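Nucleoporin nup120 (Schizosaccharomyces pombe, PDB 4GQ2) serves as a structural constituent of the nuclear pore complex, in which nucleoporins can also dock transiently associated nuclear transport factors. Local coordinates at residues V732-E737 / N810-E815; S599-V604 / I833-S838; R680-I685 / Q772-L777; D839-Y844 / A878-F883. One frame throughout, in Å; residues are numbered along the deposited sequence.

How the contacts relate
All four contacts lie in the mainly helical C-terminal part of the chain, beyond the last long strand, 539-544. Contact 1, between helices 719-739 and 812-822, is in the middle: the centres of contacts 2 and 3 lie about 11 and 12 Å from its own, that of contact 4 about 17 Å. Contacts 1 and 2 meet at Trp835 of the second, which packs on Phe734 and probably hydrogen-bonds Glu737; contacts 1 and 3 meet where Phe774 touches Leu735 and Leu812. Along the chain, contact 2 spans both contacts 1 and 3, whose segments alternate, and contact 4 opens after the others have closed. Together they tie helices 590-605, 672-703 and 719-739 to the C-terminal helices, whose sequence is grouped with HEAT repeats.

Contact 1: residues V732-E737 / N810-E815; sequences VSFLLE and NDLVTE
Phe734 lies against the first turn of helix 812-822, with Val813 over one face of its ring and Leu812 at its edge. Val813 CG2 stands 3.8 Å from the Phe734 ring centroid and only 8° off the normal, a CH-pi contact; CG1 of the same valine reaches Phe734 CE1 at 3.9 Å. A beta-branched residue suits this place because its two methyls spread across the flat ring. Phe734 CG is anti to the backbone N (chi1 164°), which carries the ring outward to meet them. At the edge, Leu812 CD1 approaches Phe734 CE2 to 3.8 Å.

The packing is looser at Leu735, whose CD2 comes no nearer than 4.3 Å to Leu812 CD1. On the partly exposed polar side, Asp811 N-caps the helix through a weak bond from Val813 N to Asp811 OD2 (3.3 Å), while its OD1 pairs with Arg730. Around this buried seam, Trp835 meets Phe734 edge-to-face, Leu816 of helix 812-822 touches Phe734 and Leu735, and helix 672-703 packs against Leu735 through Leu686.

Contact 2: residues S599-V604 / I833-S838; sequences SLRELV and IGWLNS
Trp835 CG lies opposite its own carbonyl carbon (chi1 -68°), which sends the indole toward helix 590-605, where Arg601, its side chain leaving on the far side from the amide nitrogen (chi1 -152°), sets its CG methylene against the CH2-CZ2 side of the six-membered ring. Arg601 CG lies 3.9 Å from Trp835 CH2, approaching obliquely. The chain then bends at chi3, and the guanidinium plane ends up 73° from that of the indole, so the two groups do not stack. A long side chain suits this partly exposed site: a methylene meets the ring while the charge is carried beyond it. Val604 CG2 adds an apolar contact to Trp835 CZ3 at 4.0 Å.

The backbones are joined by one water, which donates to Val604 O (3.0 Å) and to Trp835 O (2.8 Å), satisfying a carbonyl near the end of the helix and another in the loop. Tryptophan fits because its pyrrole side is polar as well: NE1 bonds Glu737. The 833-838 loop thus wedges its indole between helix 590-605 and helix 719-739, with Val813 of helix 812-822 also touching it.

Contact 3: residues R680-I685 / Q772-L777; sequences RVLDSI and QFFSAL
This is a helix-helix contact in the mainly helical part of the chain, where the long helix 672-703, part of the Nup120 helical domain, meets the short helix 770-777. Leu682 carries it from one side, Phe774 and Ser775 from the other, and all three are buried. The interface is small, 90 Å² in total, and no hydrogen bond crosses it.

Leu682 points toward the short helix and meets it with CD1. That methyl comes to the edge of the Phe774 ring, near its plane, 4.2 Å from CD2, and the two side chains cross at about a right angle. The trans chi1 of Phe774 (175°) carries the ring out from its helix, so that its CD2 edge faces Leu682. Leucine suits the place because its apolar reach carries a single methyl, CD1, into the angle between the Phe774 ring edge and a small neighbour.

The neighbour is Ser775, short enough for the helices to approach with CA atoms of Leu682 and Ser775 8.5 Å apart. Its hydroxyl can lie against a methyl in a buried position because it is satisfied within its own helix, bonding the carbonyl O of Leu771. Helix 790-803 packs on the same cluster: Ser798 touches Leu682 and Phe774, and Leu799 touches Leu682. Across the interface, the shortest approach is Leu682 CD1 to Ser775 OG, 3.7 Å.

Contact 4: residues D839-Y844 / A878-F883; sequences DPIAVY and AVLREF
Tyr844 and Ile841, one turn apart on helix 840-852, meet Leu880 and Val879, in the helically turned backbone that leads into helix 881-889, an arrangement consistent with the helix-on-helix packing of HEAT repeats, to which this part of the chain is assigned. Leu880 holds the apolar centre: its CD2 lies 4.2 Å from Tyr844 CD2, oblique to the ring, and its CD1 4.4 Å from Ile841 CD1. Leucine suits this place since its two methyls serve two partners. Val879 is buried and turned toward helix 840-852, and its carbonyl O lies at the Tyr844 ring edge, near the ring plane.

With CG beside its own carbonyl carbon (chi1 172°), Tyr844 extends its ring across the gap, and the phenol end arrives at the backbone of 879-883. Tyr844 OH is 3.9 Å from Val879 O, too far for a direct bond, and a water fills the step. A tyrosine therefore joins apolar packing along its ring to a polar reach at its end.

Farther out, Glu818 OE2 accepts from Val879 N and probably helps to position this turn, Phe821 and Leu822 of helix 812-822 touch the Val879 side chain, and Thr814 lies against Ile841. The bridging water bonds three atoms: it is 3.1 Å from Tyr844 OH, donates to Val879 O at 2.6 Å and accepts from Phe883 N at 3.0 Å.

Contact 1: residues V732-E737 / N810-E815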
loop_
_atom_site.group_PDB
_atom_site.type_symbol
_atom_site.label_atom_id
_atom_site.label_comp_id
_atom_site.label_asym_id
_atom_site.label_seq_id
_atom_site.Cartn_x
_atom_site.Cartn_y
_atom_site.Cartn_z
ATOM N N VAL A 732 -13.312 -3.553 -5.522
ATOM C CA VAL A 732 -12.831 -2.244 -5.113
ATOM C C VAL A 732 -11.975 -2.327 -3.837
ATOM O O VAL A 732 -10.854 -1.817 -3.808
ATOM C CB VAL A 732 -14.010 -1.250 -4.990
ATOM C CG1 VAL A 732 -13.607 -0.008 -4.219
ATOM C CG2 VAL A 732 -14.521 -0.877 -6.384
ATOM N N SER A 733 -12.490 -2.995 -2.805
ATOM C CA SER A 733 -11.773 -3.138 -1.531
ATOM C C SER A 733 -10.510 -3.967 -1.691
ATOM O O SER A 733 -9.494 -3.673 -1.075
ATOM C CB SER A 733 -12.677 -3.732 -0.441
ATOM O OG SER A 733 -13.837 -2.929 -0.255
ATOM N N PHE A 734 -10.576 -4.997 -2.528
ATOM C CA PHE A 734 -9.390 -5.753 -2.912
ATOM C C PHE A 734 -8.284 -4.837 -3.463
ATOM O O PHE A 734 -7.158 -4.815 -2.945
ATOM C CB PHE A 734 -9.780 -6.852 -3.901
ATOM C CG PHE A 734 -8.627 -7.454 -4.644
ATOM C CD1 PHE A 734 -7.760 -8.333 -4.014
ATOM C CD2 PHE A 734 -8.442 -7.178 -6.003
ATOM C CE1 PHE A 734 -6.703 -8.907 -4.712
ATOM C CE2 PHE A 734 -7.387 -7.742 -6.703
ATOM C CZ PHE A 734 -6.513 -8.604 -6.056
ATOM N N LEU A 735 -8.613 -4.052 -4.482
ATOM C CA LEU A 735 -7.642 -3.121 -5.057
ATOM C C LEU A 735 -7.141 -2.042 -4.091
ATOM O O LEU A 735 -5.977 -1.640 -4.162
ATOM C CB LEU A 735 -8.170 -2.497 -6.349
ATOM C CG LEU A 735 -8.324 -3.502 -7.502
ATOM C CD1 LEU A 735 -9.136 -2.892 -8.627
ATOM C CD2 LEU A 735 -6.972 -3.983 -8.019
ATOM N N LEU A 736 -8.007 -1.579 -3.189
ATOM C CA LEU A 736 -7.593 -0.616 -2.167
ATOM C C LEU A 736 -6.527 -1.227 -1.236
ATOM O O LEU A 736 -5.607 -0.537 -0.790
ATOM C CB LEU A 736 -8.798 -0.067 -1.377
ATOM C CG LEU A 736 -9.625 0.974 -2.149
ATOM C CD1 LEU A 736 -10.898 1.363 -1.419
ATOM C CD2 LEU A 736 -8.798 2.217 -2.448
ATOM N N GLU A 737 -6.636 -2.528 -0.988
ATOM C CA GLU A 737 -5.622 -3.246 -0.233
ATOM C C GLU A 737 -4.325 -3.360 -1.042
ATOM O O GLU A 737 -3.247 -3.514 -0.477
ATOM C CB GLU A 737 -6.140 -4.625 0.205
ATOM C CG GLU A 737 -5.678 -5.036 1.598
ATOM C CD GLU A 737 -6.029 -6.474 1.966
ATOM O OE1 GLU A 737 -5.091 -7.260 2.258
ATOM O OE2 GLU A 737 -7.236 -6.815 1.974
ATOM N N ASN A 810 -13.106 -14.373 -16.419
ATOM C CA ASN A 810 -12.402 -14.841 -15.243
ATOM C C ASN A 810 -12.427 -13.773 -14.157
ATOM O O ASN A 810 -12.684 -12.598 -14.429
ATOM C CB ASN A 810 -10.962 -15.226 -15.593
ATOM C CG ASN A 810 -10.873 -16.544 -16.344
ATOM O OD1 ASN A 810 -11.565 -17.513 -16.019
ATOM N ND2 ASN A 810 -10.007 -16.591 -17.350
ATOM N N ASP A 811 -12.164 -14.194 -12.928
ATOM C CA ASP A 811 -12.173 -13.299 -11.791
ATOM C C ASP A 811 -10.940 -12.406 -11.749
ATOM O O ASP A 811 -9.806 -12.870 -11.924
ATOM C CB ASP A 811 -12.266 -14.096 -10.498
ATOM C CG ASP A 811 -12.700 -13.248 -9.343
ATOM O OD1 ASP A 811 -13.839 -12.745 -9.389
ATOM O OD2 ASP A 811 -11.910 -13.079 -8.395
ATOM N N LEU A 812 -11.179 -11.125 -11.495
ATOM C CA LEU A 812 -10.117 -10.119 -11.401
ATOM C C LEU A 812 -9.081 -10.422 -10.309
ATOM O O LEU A 812 -7.881 -10.194 -10.504
ATOM C CB LEU A 812 -10.746 -8.745 -11.179
ATOM C CG LEU A 812 -9.976 -7.420 -11.272
ATOM C CD1 LEU A 812 -9.112 -7.160 -10.037
ATOM C CD2 LEU A 812 -9.180 -7.324 -12.565
ATOM N N VAL A 813 -9.535 -10.943 -9.171
ATOM C CA VAL A 813 -8.615 -11.299 -8.085
ATOM C C VAL A 813 -7.672 -12.389 -8.564
ATOM O O VAL A 813 -6.460 -12.282 -8.405
ATOM C CB VAL A 813 -9.353 -11.755 -6.813
ATOM C CG1 VAL A 813 -8.369 -12.259 -5.776
ATOM C CG2 VAL A 813 -10.172 -10.610 -6.232
ATOM N N THR A 814 -8.233 -13.425 -9.179
ATOM C CA THR A 814 -7.426 -14.533 -9.663
ATOM C C THR A 814 -6.393 -14.043 -10.669
ATOM O O THR A 814 -5.213 -14.383 -10.563
ATOM C CB THR A 814 -8.288 -15.645 -10.268
ATOM O OG1 THR A 814 -9.271 -16.063 -9.309
ATOM C CG2 THR A 814 -7.424 -16.824 -10.641
ATOM N N GLU A 815 -6.841 -13.222 -11.616
ATOM C CA GLU A 815 -5.972 -12.659 -12.646
ATOM C C GLU A 815 -4.816 -11.865 -12.047
ATOM O O GLU A 815 -3.660 -12.100 -12.386
ATOM C CB GLU A 815 -6.772 -11.768 -13.597
ATOM C CG GLU A 815 -7.734 -12.522 -14.513
ATOM C CD GLU A 815 -8.485 -11.606 -15.471
ATOM O OE1 GLU A 815 -8.196 -10.388 -15.509
ATOM O OE2 GLU A 815 -9.371 -12.109 -16.193
#

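Contact 2: residues S599-V604 / I833-S838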
loop_
_atom_site.group_PDB
_atom_site.type_symbol
_atom_site.label_atom_id
_atom_site.label_comp_id
_atom_site.label_asym_id
_atom_site.label_seq_id
_atom_site.Cartn_x
_atom_site.Cartn_y
_atom_site.Cartn_z
ATOM N N SER A 599 -17.108 -7.040 8.378
ATOM C CA SER A 599 -18.311 -7.823 8.086
ATOM C C SER A 599 -18.513 -8.042 6.579
ATOM O O SER A 599 -18.895 -9.139 6.160
ATOM C CB SER A 599 -19.554 -7.141 8.651
ATOM O OG SER A 599 -19.504 -7.075 10.051
ATOM N N LEU A 600 -18.270 -7.005 5.773
ATOM C CA LEU A 600 -18.471 -7.116 4.316
ATOM C C LEU A 600 -17.423 -8.028 3.711
ATOM O O LEU A 600 -17.721 -8.824 2.821
ATOM C CB LEU A 600 -18.461 -5.741 3.619
ATOM C CG LEU A 600 -19.611 -4.783 3.943
ATOM C CD1 LEU A 600 -19.362 -3.396 3.366
ATOM C CD2 LEU A 600 -20.932 -5.346 3.432
ATOM N N ARG A 601 -16.202 -7.915 4.222
ATOM C CA ARG A 601 -15.103 -8.803 3.850
ATOM C C ARG A 601 -15.514 -10.246 4.114
ATOM O O ARG A 601 -15.378 -11.110 3.249
ATOM C CB ARG A 601 -13.880 -8.451 4.690
ATOM C CG ARG A 601 -12.528 -8.737 4.068
ATOM C CD ARG A 601 -11.432 -8.255 5.005
ATOM N NE ARG A 601 -11.533 -6.815 5.253
ATOM C CZ ARG A 601 -11.406 -6.235 6.445
ATOM N NH1 ARG A 601 -11.187 -6.963 7.528
ATOM N NH2 ARG A 601 -11.519 -4.918 6.559
ATOM N N GLU A 602 -16.047 -10.485 5.310
ATOM C CA GLU A 602 -16.490 -11.805 5.736
ATOM C C GLU A 602 -17.597 -12.292 4.801
ATOM O O GLU A 602 -17.595 -13.440 4.348
ATOM C CB GLU A 602 -16.991 -11.715 7.175
ATOM C CG GLU A 602 -16.841 -12.968 8.011
ATOM C CD GLU A 602 -17.106 -12.709 9.488
ATOM O OE1 GLU A 602 -16.277 -13.132 10.328
ATOM O OE2 GLU A 602 -18.133 -12.075 9.813
ATOM N N LEU A 603 -18.510 -11.390 4.476
ATOM C CA LEU A 603 -19.628 -11.685 3.589
ATOM C C LEU A 603 -19.179 -12.122 2.190
ATOM O O LEU A 603 -19.756 -13.045 1.619
ATOM C CB LEU A 603 -20.532 -10.457 3.487
ATOM C CG LEU A 603 -22.038 -10.640 3.629
ATOM C CD1 LEU A 603 -22.383 -10.979 5.073
ATOM C CD2 LEU A 603 -22.760 -9.373 3.196
ATOM N N VAL A 604 -18.155 -11.465 1.645
ATOM C CA VAL A 604 -17.734 -11.722 0.262
ATOM C C VAL A 604 -16.590 -12.726 0.149
ATOM O O VAL A 604 -16.210 -13.110 -0.955
ATOM C CB VAL A 604 -17.365 -10.428 -0.513
ATOM C CG1 VAL A 604 -18.525 -9.438 -0.513
ATOM C CG2 VAL A 604 -16.094 -9.783 0.032
ATOM N N ILE A 833 -4.452 -13.483 -0.200
ATOM C CA ILE A 833 -5.024 -14.814 -0.439
ATOM C C ILE A 833 -6.491 -14.978 -0.016
ATOM O O ILE A 833 -7.203 -15.800 -0.576
ATOM C CB ILE A 833 -4.146 -15.926 0.186
ATOM C CG1 ILE A 833 -4.334 -17.247 -0.577
ATOM C CG2 ILE A 833 -4.372 -16.033 1.706
ATOM C CD1 ILE A 833 -3.284 -18.289 -0.266
ATOM N N GLY A 834 -6.949 -14.183 0.948
ATOM C CA GLY A 834 -8.325 -14.299 1.436
ATOM C C GLY A 834 -9.377 -13.775 0.466
ATOM O O GLY A 834 -10.559 -14.008 0.652
ATOM N N TRP A 835 -8.934 -13.075 -0.573
ATOM C CA TRP A 835 -9.810 -12.526 -1.614
ATOM C C TRP A 835 -10.086 -13.492 -2.735
ATOM O O TRP A 835 -11.072 -13.322 -3.463
ATOM C CB TRP A 835 -9.190 -11.266 -2.204
ATOM C CG TRP A 835 -9.122 -10.102 -1.256
ATOM C CD1 TRP A 835 -7.993 -9.574 -0.649
ATOM C CD2 TRP A 835 -10.243 -9.269 -0.770
ATOM N NE1 TRP A 835 -8.324 -8.498 0.149
ATOM C CE2 TRP A 835 -9.653 -8.264 0.118
ATOM C CE3 TRP A 835 -11.613 -9.253 -0.986
ATOM C CZ2 TRP A 835 -10.421 -7.290 0.742
ATOM C CZ3 TRP A 835 -12.380 -8.271 -0.344
ATOM C CH2 TRP A 835 -11.797 -7.318 0.504
ATOM N N LEU A 836 -9.215 -14.493 -2.909
ATOM C CA LEU A 836 -9.394 -15.494 -3.975
ATOM C C LEU A 836 -10.649 -16.301 -3.717
ATOM O O LEU A 836 -10.900 -16.712 -2.586
ATOM C CB LEU A 836 -8.179 -16.421 -4.091
ATOM C CG LEU A 836 -6.925 -15.845 -4.754
ATOM C CD1 LEU A 836 -5.726 -16.735 -4.474
ATOM C CD2 LEU A 836 -7.121 -15.658 -6.258
ATOM N N ASN A 837 -11.448 -16.509 -4.761
ATOM C CA ASN A 837 -12.725 -17.202 -4.616
ATOM C C ASN A 837 -12.572 -18.726 -4.688
ATOM O O ASN A 837 -11.457 -19.233 -4.597
ATOM C CB ASN A 837 -13.762 -16.667 -5.628
ATOM C CG ASN A 837 -13.386 -16.938 -7.087
ATOM O OD1 ASN A 837 -12.585 -17.820 -7.405
ATOM N ND2 ASN A 837 -13.997 -16.185 -7.985
ATOM N N SER A 838 -13.682 -19.441 -4.874
ATOM C CA SER A 838 -13.709 -20.909 -4.819
ATOM C C SER A 838 -13.615 -21.649 -6.158
ATOM O O SER A 838 -13.697 -22.868 -6.180
ATOM C CB SER A 838 -14.954 -21.376 -4.081
ATOM O OG SER A 838 -14.877 -21.005 -2.722
HETATM O O HOH W 1 -13.427 -12.694 -2.068
#

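Contact 3: residues R680-I685 / Q772-L777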
loop_
_atom_site.group_PDB
_atom_site.type_symbol
_atom_site.label_atom_id
_atom_site.label_comp_id
_atom_site.label_asym_id
_atom_site.label_seq_id
_atom_site.Cartn_x
_atom_site.Cartn_y
_atom_site.Cartn_z
ATOM N N ARG A 680 -2.057 6.331 -8.203
ATOM C CA ARG A 680 -2.522 7.392 -7.308
ATOM C C ARG A 680 -3.942 7.823 -7.644
ATOM O O ARG A 680 -4.778 7.972 -6.746
ATOM C CB ARG A 680 -1.541 8.574 -7.301
ATOM C CG ARG A 680 -0.248 8.235 -6.561
ATOM C CD ARG A 680 0.831 9.309 -6.643
ATOM N NE ARG A 680 2.000 8.901 -5.865
ATOM C CZ ARG A 680 2.199 9.185 -4.579
ATOM N NH1 ARG A 680 1.332 9.934 -3.905
ATOM N NH2 ARG A 680 3.293 8.735 -3.971
ATOM N N VAL A 681 -4.227 7.991 -8.935
ATOM C CA VAL A 681 -5.582 8.337 -9.367
ATOM C C VAL A 681 -6.573 7.208 -9.041
ATOM O O VAL A 681 -7.655 7.477 -8.512
ATOM C CB VAL A 681 -5.639 8.705 -10.869
ATOM C CG1 VAL A 681 -7.077 8.842 -11.342
ATOM C CG2 VAL A 681 -4.870 9.990 -11.130
ATOM N N LEU A 682 -6.197 5.956 -9.338
ATOM C CA LEU A 682 -7.029 4.797 -8.981
ATOM C C LEU A 682 -7.357 4.751 -7.486
ATOM O O LEU A 682 -8.523 4.616 -7.108
ATOM C CB LEU A 682 -6.382 3.475 -9.420
ATOM C CG LEU A 682 -6.421 3.205 -10.928
ATOM C CD1 LEU A 682 -5.690 1.918 -11.269
ATOM C CD2 LEU A 682 -7.854 3.187 -11.459
ATOM N N ASP A 683 -6.330 4.871 -6.645
ATOM C CA ASP A 683 -6.514 4.846 -5.197
ATOM C C ASP A 683 -7.568 5.882 -4.804
ATOM O O ASP A 683 -8.486 5.604 -4.027
ATOM C CB ASP A 683 -5.178 5.140 -4.500
ATOM C CG ASP A 683 -5.305 5.219 -2.993
ATOM O OD1 ASP A 683 -5.320 4.161 -2.339
ATOM O OD2 ASP A 683 -5.385 6.343 -2.456
ATOM N N SER A 684 -7.433 7.075 -5.375
ATOM C CA SER A 684 -8.325 8.186 -5.086
ATOM C C SER A 684 -9.754 7.936 -5.604
ATOM O O SER A 684 -10.726 8.236 -4.923
ATOM C CB SER A 684 -7.726 9.475 -5.654
ATOM O OG SER A 684 -8.640 10.537 -5.541
ATOM N N ILE A 685 -9.876 7.374 -6.803
ATOM C CA ILE A 685 -11.185 7.022 -7.360
ATOM C C ILE A 685 -11.836 5.865 -6.590
ATOM O O ILE A 685 -13.020 5.928 -6.240
ATOM C CB ILE A 685 -11.105 6.681 -8.871
ATOM C CG1 ILE A 685 -10.534 7.853 -9.681
ATOM C CG2 ILE A 685 -12.473 6.291 -9.416
ATOM C CD1 ILE A 685 -11.082 9.203 -9.289
ATOM N N GLN A 772 0.384 -0.408 -8.499
ATOM C CA GLN A 772 1.164 0.022 -9.664
ATOM C C GLN A 772 1.348 -1.150 -10.631
ATOM O O GLN A 772 1.302 -0.974 -11.847
ATOM C CB GLN A 772 2.527 0.607 -9.241
ATOM C CG GLN A 772 2.431 1.882 -8.408
ATOM C CD GLN A 772 3.730 2.279 -7.723
ATOM O OE1 GLN A 772 4.679 1.498 -7.638
ATOM N NE2 GLN A 772 3.776 3.512 -7.228
ATOM N N PHE A 773 1.553 -2.344 -10.082
ATOM C CA PHE A 773 1.635 -3.586 -10.859
ATOM C C PHE A 773 0.316 -3.817 -11.619
ATOM O O PHE A 773 0.324 -4.063 -12.828
ATOM C CB PHE A 773 1.931 -4.734 -9.896
ATOM C CG PHE A 773 2.182 -6.063 -10.551
ATOM C CD1 PHE A 773 1.128 -6.889 -10.908
ATOM C CD2 PHE A 773 3.484 -6.525 -10.733
ATOM C CE1 PHE A 773 1.360 -8.135 -11.473
ATOM C CE2 PHE A 773 3.722 -7.769 -11.301
ATOM C CZ PHE A 773 2.659 -8.580 -11.667
ATOM N N PHE A 774 -0.811 -3.728 -10.913
ATOM C CA PHE A 774 -2.129 -3.779 -11.553
ATOM C C PHE A 774 -2.246 -2.731 -12.662
ATOM O O PHE A 774 -2.759 -3.014 -13.747
ATOM C CB PHE A 774 -3.227 -3.543 -10.515
ATOM C CG PHE A 774 -4.618 -3.470 -11.094
ATOM C CD1 PHE A 774 -5.279 -4.627 -11.514
ATOM C CD2 PHE A 774 -5.272 -2.253 -11.203
ATOM C CE1 PHE A 774 -6.566 -4.566 -12.016
ATOM C CE2 PHE A 774 -6.563 -2.183 -11.719
ATOM C CZ PHE A 774 -7.211 -3.343 -12.129
ATOM N N SER A 775 -1.770 -1.521 -12.375
ATOM C CA SER A 775 -1.847 -0.420 -13.323
ATOM C C SER A 775 -1.114 -0.777 -14.604
ATOM O O SER A 775 -1.609 -0.531 -15.701
ATOM C CB SER A 775 -1.275 0.856 -12.701
ATOM O OG SER A 775 -2.097 1.300 -11.635
ATOM N N ALA A 776 0.053 -1.392 -14.457
ATOM C CA ALA A 776 0.866 -1.781 -15.602
ATOM C C ALA A 776 0.178 -2.836 -16.474
ATOM O O ALA A 776 0.282 -2.779 -17.697
ATOM C CB ALA A 776 2.237 -2.245 -15.149
ATOM N N LEU A 777 -0.546 -3.770 -15.855
ATOM C CA LEU A 777 -1.261 -4.819 -16.602
ATOM C C LEU A 777 -2.413 -4.275 -17.448
ATOM O O LEU A 777 -2.842 -4.917 -18.407
ATOM C CB LEU A 777 -1.806 -5.901 -15.665
ATOM C CG LEU A 777 -0.797 -6.781 -14.926
ATOM C CD1 LEU A 777 -1.482 -7.561 -13.812
ATOM C CD2 LEU A 777 -0.091 -7.711 -15.902
#

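Contact 4: residues D839-Y844 / A878-F883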
loop_
_atom_site.group_PDB
_atom_site.type_symbol
_atom_site.label_atom_id
_atom_site.label_comp_id
_atom_site.label_asym_id
_atom_site.label_seq_id
_atom_site.Cartn_x
_atom_site.Cartn_y
_atom_site.Cartn_z
ATOM N N ASP A 839 -13.457 -20.920 -7.261
ATOM C CA ASP A 839 -13.176 -21.533 -8.568
ATOM C C ASP A 839 -11.918 -22.419 -8.485
ATOM O O ASP A 839 -10.984 -22.098 -7.747
ATOM C CB ASP A 839 -12.982 -20.461 -9.654
ATOM C CG ASP A 839 -14.148 -19.482 -9.742
ATOM O OD1 ASP A 839 -15.292 -19.879 -9.443
ATOM O OD2 ASP A 839 -13.919 -18.308 -10.117
ATOM N N PRO A 840 -11.896 -23.538 -9.235
ATOM C CA PRO A 840 -10.753 -24.449 -9.182
ATOM C C PRO A 840 -9.392 -23.798 -9.425
ATOM O O PRO A 840 -8.457 -24.059 -8.671
ATOM C CB PRO A 840 -11.088 -25.481 -10.263
ATOM C CG PRO A 840 -12.584 -25.552 -10.218
ATOM C CD PRO A 840 -13.037 -24.138 -9.956
ATOM N N ILE A 841 -9.277 -22.959 -10.450
ATOM C CA ILE A 841 -8.022 -22.228 -10.712
ATOM C C ILE A 841 -7.587 -21.397 -9.492
ATOM O O ILE A 841 -6.402 -21.350 -9.157
ATOM C CB ILE A 841 -8.125 -21.341 -11.978
ATOM C CG1 ILE A 841 -8.367 -22.216 -13.213
ATOM C CG2 ILE A 841 -6.862 -20.502 -12.185
ATOM C CD1 ILE A 841 -8.776 -21.446 -14.447
ATOM N N ALA A 842 -8.555 -20.763 -8.829
ATOM C CA ALA A 842 -8.295 -19.935 -7.660
ATOM C C ALA A 842 -7.760 -20.778 -6.519
ATOM O O ALA A 842 -6.736 -20.445 -5.915
ATOM C CB ALA A 842 -9.563 -19.198 -7.235
ATOM N N VAL A 843 -8.454 -21.876 -6.245
ATOM C CA VAL A 843 -8.089 -22.786 -5.171
ATOM C C VAL A 843 -6.705 -23.403 -5.424
ATOM O O VAL A 843 -5.875 -23.489 -4.512
ATOM C CB VAL A 843 -9.186 -23.856 -4.944
ATOM C CG1 VAL A 843 -8.835 -24.756 -3.760
ATOM C CG2 VAL A 843 -10.537 -23.183 -4.691
ATOM N N TYR A 844 -6.451 -23.786 -6.674
ATOM C CA TYR A 844 -5.152 -24.300 -7.082
ATOM C C TYR A 844 -4.079 -23.249 -6.817
ATOM O O TYR A 844 -2.981 -23.562 -6.333
ATOM C CB TYR A 844 -5.179 -24.693 -8.569
ATOM C CG TYR A 844 -3.826 -25.068 -9.135
ATOM C CD1 TYR A 844 -3.241 -26.295 -8.833
ATOM C CD2 TYR A 844 -3.127 -24.194 -9.970
ATOM C CE1 TYR A 844 -2.002 -26.646 -9.349
ATOM C CE2 TYR A 844 -1.880 -24.538 -10.485
ATOM C CZ TYR A 844 -1.328 -25.768 -10.167
ATOM O OH TYR A 844 -0.092 -26.122 -10.654
ATOM N N ALA A 878 -0.667 -18.805 -17.087
ATOM C CA ALA A 878 0.611 -19.488 -17.242
ATOM C C ALA A 878 0.959 -20.431 -16.082
ATOM O O ALA A 878 1.850 -21.262 -16.231
ATOM C CB ALA A 878 1.724 -18.475 -17.452
ATOM N N VAL A 879 0.280 -20.305 -14.936
ATOM C CA VAL A 879 0.500 -21.260 -13.831
ATOM C C VAL A 879 0.021 -22.664 -14.205
ATOM O O VAL A 879 0.405 -23.634 -13.571
ATOM C CB VAL A 879 -0.160 -20.846 -12.484
ATOM C CG1 VAL A 879 0.612 -19.723 -11.818
ATOM C CG2 VAL A 879 -1.630 -20.481 -12.659
ATOM N N LEU A 880 -0.817 -22.758 -15.237
ATOM C CA LEU A 880 -1.378 -24.035 -15.680
ATOM C C LEU A 880 -0.466 -24.799 -16.644
ATOM O O LEU A 880 -0.761 -25.942 -16.991
ATOM C CB LEU A 880 -2.760 -23.832 -16.313
ATOM C CG LEU A 880 -3.879 -23.208 -15.471
ATOM C CD1 LEU A 880 -5.210 -23.290 -16.202
ATOM C CD2 LEU A 880 -3.991 -23.880 -14.114
ATOM N N ARG A 881 0.640 -24.181 -17.060
ATOM C CA ARG A 881 1.521 -24.787 -18.068
ATOM C C ARG A 881 2.036 -26.182 -17.696
ATOM O O ARG A 881 1.941 -27.103 -18.509
ATOM C CB ARG A 881 2.669 -23.847 -18.497
ATOM C CG ARG A 881 3.688 -23.508 -17.417
ATOM C CD ARG A 881 4.957 -22.908 -18.007
ATOM N NE ARG A 881 5.881 -23.937 -18.485
ATOM C CZ ARG A 881 6.795 -24.542 -17.728
ATOM N NH1 ARG A 881 6.923 -24.228 -16.442
ATOM N NH2 ARG A 881 7.587 -25.464 -18.255
ATOM N N GLU A 882 2.547 -26.343 -16.477
ATOM C CA GLU A 882 3.098 -27.633 -16.046
ATOM C C GLU A 882 2.050 -28.749 -16.066
ATOM O O GLU A 882 2.335 -29.867 -16.488
ATOM C CB GLU A 882 3.756 -27.532 -14.667
ATOM C CG GLU A 882 5.080 -26.777 -14.672
ATOM C CD GLU A 882 5.710 -26.644 -13.292
ATOM O OE1 GLU A 882 4.988 -26.684 -12.271
ATOM O OE2 GLU A 882 6.945 -26.490 -13.224
ATOM N N PHE A 883 0.840 -28.433 -15.616
ATOM C CA PHE A 883 -0.250 -29.384 -15.667
ATOM C C PHE A 883 -0.639 -29.694 -17.105
ATOM O O PHE A 883 -0.867 -30.854 -17.455
ATOM C CB PHE A 883 -1.485 -28.873 -14.928
ATOM C CG PHE A 883 -2.707 -29.709 -15.177
ATOM C CD1 PHE A 883 -2.755 -31.038 -14.753
ATOM C CD2 PHE A 883 -3.797 -29.185 -15.860
ATOM C CE1 PHE A 883 -3.870 -31.820 -15.008
ATOM C CE2 PHE A 883 -4.915 -29.960 -16.107
ATOM C CZ PHE A 883 -4.953 -31.279 -15.682
HETATM O O HOH W 2 0.170 -26.198 -13.753
#